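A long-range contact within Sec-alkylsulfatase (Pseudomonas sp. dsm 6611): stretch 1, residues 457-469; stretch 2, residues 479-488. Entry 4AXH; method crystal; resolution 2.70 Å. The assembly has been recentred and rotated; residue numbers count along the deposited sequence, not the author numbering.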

ATOM      1  N   ALA A 457     -19.026   4.387  28.657  1.00 74.41           N
ATOM      2  CA  ALA A 457     -20.147   4.940  27.894  1.00 73.46           C
ATOM      3  C   ALA A 457     -21.297   3.956  27.769  1.00 77.71           C
ATOM      4  O   ALA A 457     -22.450   4.370  27.692  1.00 77.29           O
ATOM      5  CB  ALA A 457     -19.678   5.363  26.512  1.00 74.00           C
ATOM      6  N   MET A 458     -20.986   2.656  27.777  1.00 75.13           N
ATOM      7  CA  MET A 458     -21.976   1.596  27.635  1.00 75.25           C
ATOM      8  C   MET A 458     -22.597   1.103  28.948  1.00 80.36           C
ATOM      9  O   MET A 458     -23.450   0.214  28.925  1.00 80.60           O
ATOM     10  CB  MET A 458     -21.425   0.455  26.766  1.00 77.58           C
ATOM     11  CG  MET A 458     -21.292   0.833  25.290  1.00 80.87           C
ATOM     12  SD  MET A 458     -20.748  -0.506  24.199  1.00 84.48           S
ATOM     13  CE  MET A 458     -19.015  -0.460  24.448  1.00 80.92           C
ATOM     14  N   GLY A 459     -22.204   1.710  30.065  1.00 78.12           N
ATOM     15  CA  GLY A 459     -22.745   1.401  31.388  1.00 78.78           C
ATOM     16  C   GLY A 459     -21.839   0.703  32.385  1.00 84.61           C
ATOM     17  O   GLY A 459     -22.197   0.571  33.559  1.00 83.77           O
ATOM     18  N   GLY A 460     -20.689   0.234  31.923  1.00 83.29           N
ATOM     19  CA  GLY A 460     -19.743  -0.468  32.776  1.00 83.92           C
ATOM     20  C   GLY A 460     -19.601  -1.932  32.425  1.00 89.01           C
ATOM     21  O   GLY A 460     -20.432  -2.489  31.697  1.00 87.61           O
ATOM     22  N   ALA A 461     -18.529  -2.555  32.956  1.00 86.90           N
ATOM     23  CA  ALA A 461     -18.136  -3.951  32.740  1.00 87.24           C
ATOM     24  C   ALA A 461     -19.293  -4.955  32.773  1.00 91.87           C
ATOM     25  O   ALA A 461     -19.397  -5.783  31.872  1.00 91.74           O
ATOM     26  CB  ALA A 461     -17.044  -4.352  33.728  1.00 88.07           C
ATOM     27  N   ASP A 462     -20.174  -4.856  33.790  1.00 88.02           N
ATOM     28  CA  ASP A 462     -21.332  -5.731  33.947  1.00 86.94           C
ATOM     29  C   ASP A 462     -22.370  -5.460  32.854  1.00 86.25           C
ATOM     30  O   ASP A 462     -22.923  -6.408  32.292  1.00 85.37           O
ATOM     31  CB  ASP A 462     -21.948  -5.574  35.352  1.00 89.38           C
ATOM     32  CG  ASP A 462     -21.150  -6.210  36.486  1.00102.15           C
ATOM     33  OD1 ASP A 462     -20.871  -7.436  36.410  1.00104.90           O
ATOM     34  OD2 ASP A 462     -20.862  -5.505  37.477  1.00104.28           O
ATOM     35  N   ALA A 463     -22.616  -4.166  32.546  1.00 79.56           N
ATOM     36  CA  ALA A 463     -23.590  -3.752  31.527  1.00 77.62           C
ATOM     37  C   ALA A 463     -23.172  -4.234  30.144  1.00 78.55           C
ATOM     38  O   ALA A 463     -23.994  -4.807  29.426  1.00 78.49           O
ATOM     39  CB  ALA A 463     -23.764  -2.244  31.536  1.00 78.09           C
ATOM     40  N   VAL A 464     -21.874  -4.070  29.803  1.00 70.95           N
ATOM     41  CA  VAL A 464     -21.326  -4.528  28.531  1.00 68.46           C
ATOM     42  C   VAL A 464     -21.410  -6.065  28.431  1.00 71.02           C
ATOM     43  O   VAL A 464     -21.735  -6.575  27.365  1.00 70.25           O
ATOM     44  CB  VAL A 464     -19.937  -3.917  28.165  1.00 71.10           C
ATOM     45  CG1 VAL A 464     -19.944  -2.401  28.292  1.00 70.37           C
ATOM     46  CG2 VAL A 464     -18.814  -4.498  29.001  1.00 71.04           C
ATOM     47  N   LEU A 465     -21.219  -6.778  29.570  1.00 67.67           N
ATOM     48  CA  LEU A 465     -21.299  -8.242  29.688  1.00 68.00           C
ATOM     49  C   LEU A 465     -22.731  -8.780  29.456  1.00 72.15           C
ATOM     50  O   LEU A 465     -22.893  -9.855  28.874  1.00 71.71           O
ATOM     51  CB  LEU A 465     -20.770  -8.716  31.060  1.00 68.32           C
ATOM     52  CG  LEU A 465     -19.276  -9.092  31.160  1.00 73.29           C
ATOM     53  CD1 LEU A 465     -18.746  -8.849  32.548  1.00 73.01           C
ATOM     54  CD2 LEU A 465     -19.039 -10.550  30.820  1.00 77.45           C
ATOM     55  N   LYS A 466     -23.758  -8.043  29.923  1.00 69.21           N
ATOM     56  CA  LYS A 466     -25.176  -8.399  29.763  1.00 69.22           C
ATOM     57  C   LYS A 466     -25.560  -8.235  28.289  1.00 70.84           C
ATOM     58  O   LYS A 466     -26.258  -9.086  27.739  1.00 69.01           O
ATOM     59  CB  LYS A 466     -26.058  -7.483  30.647  1.00 72.87           C
ATOM     60  CG  LYS A 466     -27.352  -8.130  31.155  1.00 88.67           C
ATOM     61  CD  LYS A 466     -28.546  -7.931  30.222  1.00 95.57           C
ATOM     62  CE  LYS A 466     -29.703  -8.809  30.623  1.00105.29           C
ATOM     63  NZ  LYS A 466     -30.687  -8.965  29.519  1.00113.21           N
ATOM     64  N   GLN A 467     -25.084  -7.134  27.669  1.00 66.65           N
ATOM     65  CA  GLN A 467     -25.264  -6.790  26.260  1.00 66.19           C
ATOM     66  C   GLN A 467     -24.568  -7.804  25.357  1.00 68.84           C
ATOM     67  O   GLN A 467     -25.109  -8.168  24.314  1.00 68.36           O
ATOM     68  CB  GLN A 467     -24.695  -5.406  25.979  1.00 67.47           C
ATOM     69  CG  GLN A 467     -25.548  -4.283  26.514  1.00 81.66           C
ATOM     70  CD  GLN A 467     -25.182  -3.006  25.834  1.00105.24           C
ATOM     71  OE1 GLN A 467     -25.133  -2.934  24.601  1.00101.06           O
ATOM     72  NE2 GLN A 467     -24.913  -1.976  26.622  1.00100.74           N
ATOM     73  N   MET A 468     -23.370  -8.238  25.755  1.00 64.73           N
ATOM     74  CA  MET A 468     -22.565  -9.234  25.069  1.00 65.29           C
ATOM     75  C   MET A 468     -23.339 -10.561  25.064  1.00 69.53           C
ATOM     76  O   MET A 468     -23.412 -11.221  24.020  1.00 69.75           O
ATOM     77  CB  MET A 468     -21.250  -9.432  25.831  1.00 68.22           C
ATOM     78  CG  MET A 468     -20.003  -9.318  24.996  1.00 72.48           C
ATOM     79  SD  MET A 468     -18.510  -9.866  25.894  1.00 77.24           S
ATOM     80  CE  MET A 468     -18.257  -8.456  26.996  1.00 74.17           C
ATOM     81  N   ARG A 469     -23.933 -10.940  26.231  1.00 65.04           N
ATOM     82  CA  ARG A 469     -24.703 -12.178  26.385  1.00 64.45           C
ATOM     83  C   ARG A 469     -25.940 -12.175  25.485  1.00 67.47           C
ATOM     84  O   ARG A 469     -26.269 -13.207  24.890  1.00 66.07           O
ATOM     85  CB  ARG A 469     -25.053 -12.457  27.860  1.00 63.53           C
ATOM     86  CG  ARG A 469     -23.907 -13.127  28.634  1.00 74.91           C
ATOM     87  CD  ARG A 469     -24.341 -13.867  29.894  1.00 83.73           C
ATOM     88  NE  ARG A 469     -23.360 -14.876  30.318  1.00 92.23           N
ATOM     89  CZ  ARG A 469     -22.352 -14.655  31.164  1.00109.02           C
ATOM     90  NH1 ARG A 469     -22.168 -13.447  31.692  1.00 97.38           N
ATOM     91  NH2 ARG A 469     -21.514 -15.639  31.482  1.00 93.12           N
ATOM     92  N   TRP A 479     -21.310  -8.558  16.463  1.00 56.18           N
ATOM     93  CA  TRP A 479     -21.437  -7.442  17.392  1.00 56.72           C
ATOM     94  C   TRP A 479     -20.905  -7.839  18.762  1.00 58.07           C
ATOM     95  O   TRP A 479     -20.191  -7.054  19.381  1.00 57.06           O
ATOM     96  CB  TRP A 479     -22.864  -6.891  17.436  1.00 56.57           C
ATOM     97  CG  TRP A 479     -23.053  -5.763  18.411  1.00 58.53           C
ATOM     98  CD1 TRP A 479     -23.821  -5.778  19.541  1.00 61.65           C
ATOM     99  CD2 TRP A 479     -22.409  -4.476  18.379  1.00 58.20           C
ATOM    100  NE1 TRP A 479     -23.702  -4.576  20.209  1.00 60.95           N
ATOM    101  CE2 TRP A 479     -22.860  -3.754  19.508  1.00 61.71           C
ATOM    102  CE3 TRP A 479     -21.527  -3.851  17.485  1.00 59.19           C
ATOM    103  CZ2 TRP A 479     -22.463  -2.445  19.766  1.00 60.82           C
ATOM    104  CZ3 TRP A 479     -21.110  -2.560  17.758  1.00 60.94           C
ATOM    105  CH2 TRP A 479     -21.572  -1.872  18.889  1.00 61.70           C
ATOM    106  N   ALA A 480     -21.174  -9.081  19.191  1.00 53.00           N
ATOM    107  CA  ALA A 480     -20.652  -9.621  20.437  1.00 52.85           C
ATOM    108  C   ALA A 480     -19.118  -9.431  20.548  1.00 58.54           C
ATOM    109  O   ALA A 480     -18.673  -8.893  21.557  1.00 60.15           O
ATOM    110  CB  ALA A 480     -21.004 -11.088  20.559  1.00 53.49           C
ATOM    111  N   VAL A 481     -18.328  -9.792  19.496  1.00 53.30           N
ATOM    112  CA  VAL A 481     -16.862  -9.638  19.487  1.00 52.44           C
ATOM    113  C   VAL A 481     -16.388  -8.196  19.568  1.00 56.09           C
ATOM    114  O   VAL A 481     -15.316  -7.952  20.115  1.00 55.66           O
ATOM    115  CB  VAL A 481     -16.085 -10.443  18.412  1.00 55.71           C
ATOM    116  CG1 VAL A 481     -16.359 -11.933  18.525  1.00 55.59           C
ATOM    117  CG2 VAL A 481     -16.371  -9.942  17.012  1.00 55.53           C
ATOM    118  N   GLN A 482     -17.172  -7.246  19.040  1.00 53.37           N
ATOM    119  CA  GLN A 482     -16.838  -5.823  19.108  1.00 54.06           C
ATOM    120  C   GLN A 482     -16.930  -5.318  20.557  1.00 59.18           C
ATOM    121  O   GLN A 482     -16.052  -4.574  20.981  1.00 58.23           O
ATOM    122  CB  GLN A 482     -17.723  -5.001  18.169  1.00 55.48           C
ATOM    123  CG  GLN A 482     -17.265  -5.049  16.719  1.00 71.93           C
ATOM    124  CD  GLN A 482     -16.182  -4.041  16.438  1.00 97.49           C
ATOM    125  OE1 GLN A 482     -16.338  -2.841  16.685  1.00 92.70           O
ATOM    126  NE2 GLN A 482     -15.068  -4.504  15.895  1.00 93.02           N
ATOM    127  N   LEU A 483     -17.967  -5.761  21.330  1.00 56.35           N
ATOM    128  CA  LEU A 483     -18.143  -5.412  22.749  1.00 55.92           C
ATOM    129  C   LEU A 483     -17.044  -6.066  23.584  1.00 61.03           C
ATOM    130  O   LEU A 483     -16.362  -5.373  24.347  1.00 61.88           O
ATOM    131  CB  LEU A 483     -19.525  -5.841  23.295  1.00 55.78           C
ATOM    132  CG  LEU A 483     -20.810  -5.232  22.685  1.00 60.20           C
ATOM    133  CD1 LEU A 483     -21.948  -5.304  23.642  1.00 61.59           C
ATOM    134  CD2 LEU A 483     -20.652  -3.759  22.350  1.00 60.39           C
ATOM    135  N   GLY A 484     -16.867  -7.377  23.393  1.00 56.05           N
ATOM    136  CA  GLY A 484     -15.854  -8.194  24.054  1.00 55.24           C
ATOM    137  C   GLY A 484     -14.441  -7.671  23.911  1.00 58.56           C
ATOM    138  O   GLY A 484     -13.665  -7.766  24.857  1.00 58.80           O
ATOM    139  N   ASN A 485     -14.109  -7.080  22.749  1.00 55.15           N
ATOM    140  CA  ASN A 485     -12.783  -6.516  22.499  1.00 55.95           C
ATOM    141  C   ASN A 485     -12.568  -5.291  23.364  1.00 61.13           C
ATOM    142  O   ASN A 485     -11.486  -5.124  23.930  1.00 60.08           O
ATOM    143  CB  ASN A 485     -12.567  -6.174  20.997  1.00 54.58           C
ATOM    144  CG  ASN A 485     -11.107  -6.035  20.613  1.00 57.83           C
ATOM    145  OD1 ASN A 485     -10.292  -6.959  20.847  1.00 52.44           O
ATOM    146  ND2 ASN A 485     -10.740  -4.868  20.043  1.00 36.69           N
ATOM    147  N   HIS A 486     -13.611  -4.451  23.491  1.00 59.50           N
ATOM    148  CA  HIS A 486     -13.555  -3.244  24.314  1.00 59.63           C
ATOM    149  C   HIS A 486     -13.332  -3.595  25.774  1.00 64.85           C
ATOM    150  O   HIS A 486     -12.511  -2.955  26.421  1.00 62.89           O
ATOM    151  CB  HIS A 486     -14.814  -2.382  24.141  1.00 59.70           C
ATOM    152  CG  HIS A 486     -14.832  -1.630  22.848  1.00 62.77           C
ATOM    153  ND1 HIS A 486     -14.148  -0.522  22.480  1.00 64.30           N
ATOM    154  CD2 HIS A 486     -15.604  -2.047  21.788  1.00 64.34           C
ATOM    155  CE1 HIS A 486     -14.505  -0.244  21.188  1.00 63.56           C
ATOM    156  NE2 HIS A 486     -15.361  -1.188  20.812  1.00 63.85           N
ATOM    157  N   LEU A 487     -14.022  -4.642  26.268  1.00 64.72           N
ATOM    158  CA  LEU A 487     -13.893  -5.070  27.651  1.00 66.38           C
ATOM    159  C   LEU A 487     -12.555  -5.715  27.948  1.00 71.59           C
ATOM    160  O   LEU A 487     -11.905  -5.293  28.904  1.00 72.37           O
ATOM    161  CB  LEU A 487     -15.074  -5.934  28.137  1.00 67.03           C
ATOM    162  CG  LEU A 487     -15.180  -6.104  29.669  1.00 73.13           C
ATOM    163  CD1 LEU A 487     -15.156  -4.769  30.400  1.00 73.42           C
ATOM    164  CD2 LEU A 487     -16.429  -6.854  30.048  1.00 77.83           C
ATOM    165  N   VAL A 488     -12.141  -6.715  27.135  1.00 67.23           N
ATOM    166  CA  VAL A 488     -10.862  -7.427  27.273  1.00 66.37           C
ATOM    167  C   VAL A 488      -9.666  -6.446  27.269  1.00 71.16           C
ATOM    168  O   VAL A 488      -8.773  -6.608  28.088  1.00 71.74           O
ATOM    169  CB  VAL A 488     -10.718  -8.623  26.277  1.00 68.94           C
ATOM    170  CG1 VAL A 488      -9.296  -9.194  26.249  1.00 68.18           C
ATOM    171  CG2 VAL A 488     -11.725  -9.718  26.607  1.00 68.52           C
TER

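Two helices of the same chain, 461-469 and 479-488, pack side by side and run nearly antiparallel. Their N-to-C directions differ by 159°, and the axes approach to 9.2 Å. The backbones draw closer at one end: Met468 CA lies 5.0 Å from Ala480 CA, whereas Ala461 CA lies 6.7 Å from Leu487 CA. No hydrogen bond crosses between the stretches. The backbone polar groups largely bond within each helix, and the contact itself is mostly apolar packing, which buries 493 Å² in all.

Leu487 is one knob. It points toward the first helix with chi1 t and chi2 p, and sits among Ala461, Val464, Leu465 and Met468. Leu487 CD2 reaches Val464 CG2 at 3.5 Å and Leu465 CG at 3.8 Å. Leu487 CD1 meets Ala461 CB at 3.8 Å. Leu487 CD1 also lies 3.9 Å from Val464 CG2, so both methyls touch this valine. Val464 is in the m rotamer. Leu465 starts away from the second helix, but its end comes nearer; its chi1 of -92° lies between wells.

Met468 is the knob in the other direction. Its CA-to-CB bond points sideways, yet the end of the chain comes nearer to the second helix. Its chi1 of -128° is off the usual wells, while chi2 is t and chi3 is m. This conformation places the side chain among Ala480, Leu483, Gly484 and Leu487. Met468 SD lies 3.6 Å from Gly484 CA. Gly484 has no side chain, so the sulfur packs against the bare backbone; an ideal CB there would lie 3.5 Å from Met468 SD, close but not a clash. Beyond the sulfur, Met468 CE touches Leu487 CD2 at 3.9 Å, so the two knobs also meet each other.

Leu483, with chi1 m and chi2 t, points toward the first stretch. Leu483 CD1 is 3.6 Å from Gln467 CB, so the contact uses the aliphatic base of the glutamine. The amide nitrogen, Gln467 NE2, is hydrogen-bonded elsewhere in the structure. Leu483 CD2 meets Met458 SD at 3.7 Å. Met458 precedes the helix and reaches this methyl with an m, t, m side chain.

Gly459 and Gly460 link Met458 to the helix. Both have positive phi, where a CB would be jammed against the preceding carbonyl oxygen. Gly459 closes the preceding helix in a Schellman motif, and Gly460 takes the N-cap position of the next. Residues on both sides of this turn, Met458 before it and Gln467 in the helix after it, pack against Leu483.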